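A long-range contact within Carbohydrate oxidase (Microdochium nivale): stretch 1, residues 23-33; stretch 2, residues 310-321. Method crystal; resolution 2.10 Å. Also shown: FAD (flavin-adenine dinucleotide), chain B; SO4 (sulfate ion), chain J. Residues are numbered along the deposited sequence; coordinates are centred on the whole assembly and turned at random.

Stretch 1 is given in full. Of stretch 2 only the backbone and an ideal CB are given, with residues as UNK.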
# COMPACT_ATOMS: atom_id res chain seq x y z
N GLU A 23 -8.39 -18.84 -14.76
CA GLU A 23 -9.45 -18.33 -13.90
C GLU A 23 -8.91 -17.70 -12.61
O GLU A 23 -9.39 -16.66 -12.20
CB GLU A 23 -10.51 -19.40 -13.57
CG GLU A 23 -11.32 -19.90 -14.81
CD GLU A 23 -12.17 -18.83 -15.48
OE1 GLU A 23 -12.98 -18.20 -14.78
OE2 GLU A 23 -12.03 -18.62 -16.71
N ARG A 24 -7.94 -18.36 -11.96
CA ARG A 24 -7.28 -17.82 -10.79
C ARG A 24 -6.53 -16.50 -11.10
O ARG A 24 -6.71 -15.51 -10.41
CB ARG A 24 -6.30 -18.84 -10.20
CG ARG A 24 -5.39 -18.24 -9.11
CD ARG A 24 -4.42 -19.28 -8.50
NE ARG A 24 -3.24 -18.60 -7.99
CZ ARG A 24 -2.30 -19.16 -7.21
NH1 ARG A 24 -2.43 -20.43 -6.83
NH2 ARG A 24 -1.24 -18.44 -6.81
N ASP A 25 -5.70 -16.51 -12.13
CA ASP A 25 -4.82 -15.39 -12.43
C ASP A 25 -5.57 -14.12 -12.93
O ASP A 25 -5.12 -12.99 -12.71
CB ASP A 25 -3.76 -15.79 -13.46
CG ASP A 25 -2.66 -16.73 -12.90
OD1 ASP A 25 -2.49 -16.87 -11.67
OD2 ASP A 25 -1.94 -17.34 -13.72
N VAL A 26 -6.71 -14.34 -13.61
CA VAL A 26 -7.43 -13.26 -14.28
C VAL A 26 -8.44 -12.59 -13.32
O VAL A 26 -9.05 -11.56 -13.65
CB VAL A 26 -8.18 -13.77 -15.55
CG1 VAL A 26 -9.55 -14.38 -15.18
CG2 VAL A 26 -8.41 -12.61 -16.53
N GLU A 27 -8.62 -13.18 -12.14
CA GLU A 27 -9.59 -12.67 -11.19
C GLU A 27 -8.98 -11.51 -10.39
O GLU A 27 -7.95 -11.69 -9.72
CB GLU A 27 -10.04 -13.80 -10.23
CG GLU A 27 -11.14 -13.39 -9.23
CD GLU A 27 -11.54 -14.53 -8.29
OE1 GLU A 27 -10.64 -15.24 -7.76
OE2 GLU A 27 -12.76 -14.72 -8.09
N PRO A 28 -9.58 -10.31 -10.45
CA PRO A 28 -9.07 -9.14 -9.66
C PRO A 28 -9.38 -9.31 -8.18
O PRO A 28 -10.36 -10.01 -7.84
CB PRO A 28 -9.93 -7.99 -10.15
CG PRO A 28 -11.29 -8.67 -10.59
CD PRO A 28 -10.86 -10.02 -11.14
N PHE A 29 -8.61 -8.65 -7.31
CA PHE A 29 -9.01 -8.58 -5.90
C PHE A 29 -10.34 -7.80 -5.78
O PHE A 29 -11.23 -8.17 -5.00
CB PHE A 29 -7.91 -7.94 -5.01
CG PHE A 29 -8.38 -7.59 -3.61
CD1 PHE A 29 -8.66 -8.61 -2.67
CD2 PHE A 29 -8.57 -6.27 -3.23
CE1 PHE A 29 -9.11 -8.29 -1.38
CE2 PHE A 29 -9.04 -5.92 -1.92
CZ PHE A 29 -9.29 -6.91 -1.01
N ASN A 30 -10.45 -6.69 -6.51
CA ASN A 30 -11.65 -5.86 -6.57
C ASN A 30 -12.51 -6.30 -7.77
O ASN A 30 -12.25 -5.90 -8.93
CB ASN A 30 -11.31 -4.36 -6.70
CG ASN A 30 -12.52 -3.47 -6.38
OD1 ASN A 30 -13.63 -3.99 -6.27
ND2 ASN A 30 -12.31 -2.17 -6.22
N ILE A 31 -13.50 -7.14 -7.50
CA ILE A 31 -14.34 -7.69 -8.57
C ILE A 31 -15.29 -6.67 -9.18
O ILE A 31 -15.93 -6.94 -10.20
CB ILE A 31 -15.10 -8.94 -8.14
CG1 ILE A 31 -16.07 -8.60 -6.98
CG2 ILE A 31 -14.12 -10.07 -7.86
CD1 ILE A 31 -17.17 -9.63 -6.78
N ARG A 32 -15.35 -5.48 -8.58
CA ARG A 32 -16.01 -4.36 -9.21
C ARG A 32 -15.29 -4.03 -10.51
O ARG A 32 -15.86 -3.37 -11.39
CB ARG A 32 -15.96 -3.13 -8.30
CG ARG A 32 -16.83 -1.96 -8.78
CD ARG A 32 -16.85 -0.81 -7.79
NE ARG A 32 -15.59 -0.06 -7.71
CZ ARG A 32 -15.18 0.84 -8.61
NH1 ARG A 32 -14.03 1.49 -8.43
NH2 ARG A 32 -15.89 1.08 -9.70
N LEU A 33 -14.02 -4.42 -10.60
CA LEU A 33 -13.17 -3.92 -11.69
C LEU A 33 -12.41 -5.03 -12.45
O LEU A 33 -11.17 -5.06 -12.40
CB LEU A 33 -12.21 -2.84 -11.14
CG LEU A 33 -12.82 -1.47 -10.78
CD1 LEU A 33 -11.79 -0.52 -10.13
CD2 LEU A 33 -13.44 -0.78 -11.99
N UNK A 310 0.50 -16.86 2.77
CA UNK A 310 -0.27 -16.91 1.53
C UNK A 310 0.61 -17.07 0.31
O UNK A 310 1.55 -16.28 0.09
CB UNK A 310 -1.12 -15.65 1.39
N UNK A 311 0.32 -18.10 -0.48
CA UNK A 311 0.94 -18.28 -1.80
C UNK A 311 -0.13 -18.32 -2.91
O UNK A 311 0.16 -18.64 -4.06
CB UNK A 311 1.77 -19.56 -1.82
N UNK A 312 -1.36 -18.00 -2.52
CA UNK A 312 -2.55 -17.88 -3.37
C UNK A 312 -3.21 -16.53 -3.03
O UNK A 312 -2.88 -15.93 -2.01
CB UNK A 312 -3.51 -19.05 -3.16
N UNK A 313 -4.16 -16.06 -3.87
CA UNK A 313 -4.89 -14.80 -3.60
C UNK A 313 -5.73 -14.89 -2.32
O UNK A 313 -6.14 -15.98 -1.98
CB UNK A 313 -5.80 -14.45 -4.78
N UNK A 314 -6.02 -13.77 -1.65
CA UNK A 314 -7.04 -13.82 -0.61
C UNK A 314 -8.43 -13.69 -1.24
O UNK A 314 -8.53 -13.44 -2.45
CB UNK A 314 -6.81 -12.72 0.43
N UNK A 315 -9.50 -13.93 -0.45
CA UNK A 315 -10.85 -13.79 -1.01
C UNK A 315 -11.05 -12.41 -1.61
O UNK A 315 -10.50 -11.42 -1.11
CB UNK A 315 -11.91 -14.05 0.06
N UNK A 316 -11.85 -12.34 -2.67
CA UNK A 316 -12.04 -11.09 -3.39
C UNK A 316 -13.06 -10.27 -2.66
O UNK A 316 -13.80 -10.80 -1.82
CB UNK A 316 -12.47 -11.33 -4.84
N UNK A 317 -13.09 -8.97 -2.97
CA UNK A 317 -14.05 -8.05 -2.38
C UNK A 317 -14.60 -7.16 -3.47
O UNK A 317 -14.08 -7.13 -4.60
CB UNK A 317 -13.41 -7.22 -1.26
N UNK A 318 -15.63 -6.40 -3.12
CA UNK A 318 -16.37 -5.62 -4.10
C UNK A 318 -16.59 -4.20 -3.55
O UNK A 318 -17.44 -3.98 -2.68
CB UNK A 318 -17.70 -6.29 -4.43
N UNK A 319 -15.81 -3.23 -4.03
CA UNK A 319 -15.69 -2.01 -3.23
C UNK A 319 -15.17 -0.80 -3.97
O UNK A 319 -14.73 -0.87 -5.14
CB UNK A 319 -14.77 -2.28 -2.04
N UNK A 320 -15.22 0.33 -3.27
CA UNK A 320 -14.61 1.56 -3.69
C UNK A 320 -13.83 2.10 -2.50
O UNK A 320 -14.21 1.87 -1.34
CB UNK A 320 -15.65 2.56 -4.20
N UNK A 321 -12.73 2.79 -2.78
CA UNK A 321 -11.86 3.31 -1.73
C UNK A 321 -11.25 4.66 -2.17
O UNK A 321 -11.12 4.95 -3.37
CB UNK A 321 -10.76 2.30 -1.40
PA FAD B . -0.82 -5.33 -7.94
O1A FAD B . -0.29 -6.65 -8.44
O2A FAD B . -2.27 -5.06 -8.26
O5B FAD B . 0.07 -4.15 -8.56
C5B FAD B . -0.05 -2.83 -8.05
C4B FAD B . 0.71 -1.87 -8.98
O4B FAD B . 2.11 -2.18 -8.95
C3B FAD B . 0.27 -1.97 -10.44
O3B FAD B . 0.50 -0.72 -11.07
C2B FAD B . 1.28 -2.98 -10.98
O2B FAD B . 1.47 -2.98 -12.38
C1B FAD B . 2.54 -2.55 -10.23
N9A FAD B . 3.47 -3.67 -10.12
C8A FAD B . 3.20 -4.97 -9.70
N7A FAD B . 4.37 -5.66 -9.76
C5A FAD B . 5.34 -4.83 -10.17
C6A FAD B . 6.71 -5.03 -10.40
N6A FAD B . 7.28 -6.24 -10.19
N1A FAD B . 7.46 -3.95 -10.82
C2A FAD B . 6.87 -2.71 -11.05
N3A FAD B . 5.52 -2.52 -10.86
C4A FAD B . 4.78 -3.57 -10.42
N1 FAD B . -1.36 -0.76 1.90
C2 FAD B . -0.53 -0.28 2.93
O2 FAD B . 0.31 0.60 2.72
N3 FAD B . -0.65 -0.88 4.18
C4 FAD B . -1.44 -1.98 4.46
O4 FAD B . -1.40 -2.54 5.58
C4X FAD B . -2.34 -2.43 3.35
N5 FAD B . -3.15 -3.46 3.53
C5X FAD B . -3.91 -3.96 2.50
C6 FAD B . -4.70 -5.13 2.69
C7 FAD B . -5.36 -5.72 1.63
C7M FAD B . -6.23 -6.97 1.84
C8 FAD B . -5.15 -5.21 0.32
C8M FAD B . -5.83 -5.84 -0.88
C9 FAD B . -4.44 -4.04 0.13
C9A FAD B . -3.79 -3.40 1.21
N10 FAD B . -2.94 -2.28 1.03
C10 FAD B . -2.27 -1.72 2.10
C1' FAD B . -2.81 -1.67 -0.33
C2' FAD B . -1.58 -2.21 -1.05
O2' FAD B . -0.42 -1.62 -0.49
C3' FAD B . -1.64 -1.84 -2.51
O3' FAD B . -2.86 -2.26 -3.08
C4' FAD B . -0.44 -2.47 -3.25
O4' FAD B . -0.14 -1.70 -4.38
C5' FAD B . -0.71 -3.93 -3.63
O5' FAD B . 0.42 -4.46 -4.27
P FAD B . 0.23 -5.76 -5.22
O1P FAD B . 1.56 -6.24 -5.73
O2P FAD B . -0.55 -6.84 -4.46
O3P FAD B . -0.72 -5.12 -6.35
S SO4 J . -17.56 0.77 -13.06
O1 SO4 J . -17.81 -0.17 -11.98
O2 SO4 J . -16.53 0.21 -13.95
O3 SO4 J . -18.82 0.98 -13.80
O4 SO4 J . -17.07 2.06 -12.54

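Positions 310 and 311 have an ideal CB with nothing of stretch 1 within 5.5 Å, so the contact sets no side chain there. The deposited residues are Phe310 and Ile311. The backbone of Ile311 does the work: Arg24 NH2 donates to Ile311 O at 3.1 Å. A water links the same two residues, accepting from Arg24 NH1 at 2.9 Å and donating to Ile311 O at 3.3 Å.

At position 312 CA-to-CB points sideways, with the ideal CB 4.1 Å from Arg24 NH1. A small or polar residue would suit. It is Thr312, whose CG2 lies 3.4 Å from Arg24 NH1.

Position 313 points toward stretch 1, but nothing of stretch 1 lies within 5.5 Å of its ideal CB. Phi of -64° and psi of 154° allow proline among many others. It is Pro313. Its CD packs over one face of the Arg24 guanidinium, 3.7 Å from Arg24 NE.

At position 314 the ideal CB is 5.3 Å from Phe29 CE1, which leaves room for a long side chain. It is Gln314. Its NE2 reaches 4.3 Å from Phe29 CE1 and 3.3 Å from FAD C7M.

Position 315 points away, and phi of -56° again permits proline. It is Pro315. Its carbonyl O sits at the edge of the Phe29 ring, 3.4 Å from Phe29 CE1.

Position 316 is tightly framed: its ideal CB is 3.4 Å from Phe29 O. A compact apolar residue fits well. It is Val316, with CG2 3.6 Å from Ile31 CG2 and CG1 3.2 Å from Pro28 O.

Position 317 bridges to Asn30 through its backbone. Its N donates to Phe29 O at 2.9 Å, and its O accepts from Ile31 N at 3.0 Å. The ideal CB is 4.1 Å from Phe29 CZ, so apolar or long polar side chains would serve. It is Glu317, whose CD lies 3.5 Å from Phe29 CZ.

At position 318 the ideal CB is 3.8 Å from Ile31 CG1; polar or apolar residues could fit. It is Asn318.

Position 319 points away, yet its backbone is held by side chains of stretch 1. Its N donates to Asn30 OD1 at 3.2 Å. Its O accepts from Asn30 ND2 at 3.0 Å and Arg32 NE at 2.8 Å. Many residues could fit; a large one could turn back. It is Phe319: CE1 meets Phe29 CE2 at 3.4 Å, and Asn30 CG lies over one ring face.

At position 320 the ideal CB is 4.4 Å from Arg32 NE. Aromatic or polar residues suit. It is Tyr320.

Position 321 makes no contact; it is Ala321.

Stretch 2 (310-321) FITPQPVENFYA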
# COMPACT_ATOMS: atom_id res chain seq x y z
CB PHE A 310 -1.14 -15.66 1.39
CG PHE A 310 -2.47 -15.75 2.09
CD1 PHE A 310 -2.54 -15.72 3.48
CD2 PHE A 310 -3.65 -15.85 1.37
CE1 PHE A 310 -3.79 -15.80 4.13
CE2 PHE A 310 -4.90 -15.93 2.02
CZ PHE A 310 -4.95 -15.88 3.41
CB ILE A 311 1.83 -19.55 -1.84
CG1 ILE A 311 1.00 -20.80 -1.49
CG2 ILE A 311 3.05 -19.40 -0.88
CD1 ILE A 311 1.73 -22.15 -1.85
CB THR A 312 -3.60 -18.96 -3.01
OG1 THR A 312 -3.78 -18.98 -1.59
CG2 THR A 312 -3.15 -20.33 -3.47
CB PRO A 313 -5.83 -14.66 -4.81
CG PRO A 313 -5.26 -15.53 -5.89
CD PRO A 313 -4.59 -16.68 -5.15
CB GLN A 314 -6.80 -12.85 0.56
CG GLN A 314 -6.27 -11.46 0.26
CD GLN A 314 -6.09 -10.64 1.54
OE1 GLN A 314 -4.96 -10.49 2.09
NE2 GLN A 314 -7.20 -10.11 2.04
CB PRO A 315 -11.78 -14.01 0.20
CG PRO A 315 -10.93 -14.91 1.17
CD PRO A 315 -9.50 -14.45 0.94
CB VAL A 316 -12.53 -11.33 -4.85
CG1 VAL A 316 -11.46 -12.10 -5.66
CG2 VAL A 316 -13.89 -12.07 -4.87
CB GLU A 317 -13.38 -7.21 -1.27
CG GLU A 317 -12.77 -8.06 -0.14
CD GLU A 317 -12.15 -7.24 1.01
OE1 GLU A 317 -12.39 -6.02 1.14
OE2 GLU A 317 -11.39 -7.83 1.77
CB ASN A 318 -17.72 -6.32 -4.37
CG ASN A 318 -18.58 -5.58 -5.36
OD1 ASN A 318 -18.08 -4.88 -6.25
ND2 ASN A 318 -19.90 -5.71 -5.21
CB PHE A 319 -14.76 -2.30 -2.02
CG PHE A 319 -13.29 -2.49 -2.42
CD1 PHE A 319 -12.81 -3.74 -2.82
CD2 PHE A 319 -12.40 -1.42 -2.38
CE1 PHE A 319 -11.46 -3.91 -3.18
CE2 PHE A 319 -11.04 -1.58 -2.74
CZ PHE A 319 -10.58 -2.80 -3.14
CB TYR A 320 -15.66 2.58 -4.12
CG TYR A 320 -15.07 3.88 -4.61
CD1 TYR A 320 -14.12 3.90 -5.65
CD2 TYR A 320 -15.45 5.09 -4.05
CE1 TYR A 320 -13.58 5.09 -6.12
CE2 TYR A 320 -14.92 6.28 -4.51
CZ TYR A 320 -13.98 6.28 -5.54
OH TYR A 320 -13.46 7.49 -5.96
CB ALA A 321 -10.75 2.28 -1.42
O HOH W 1 -0.39 -21.68 -5.22
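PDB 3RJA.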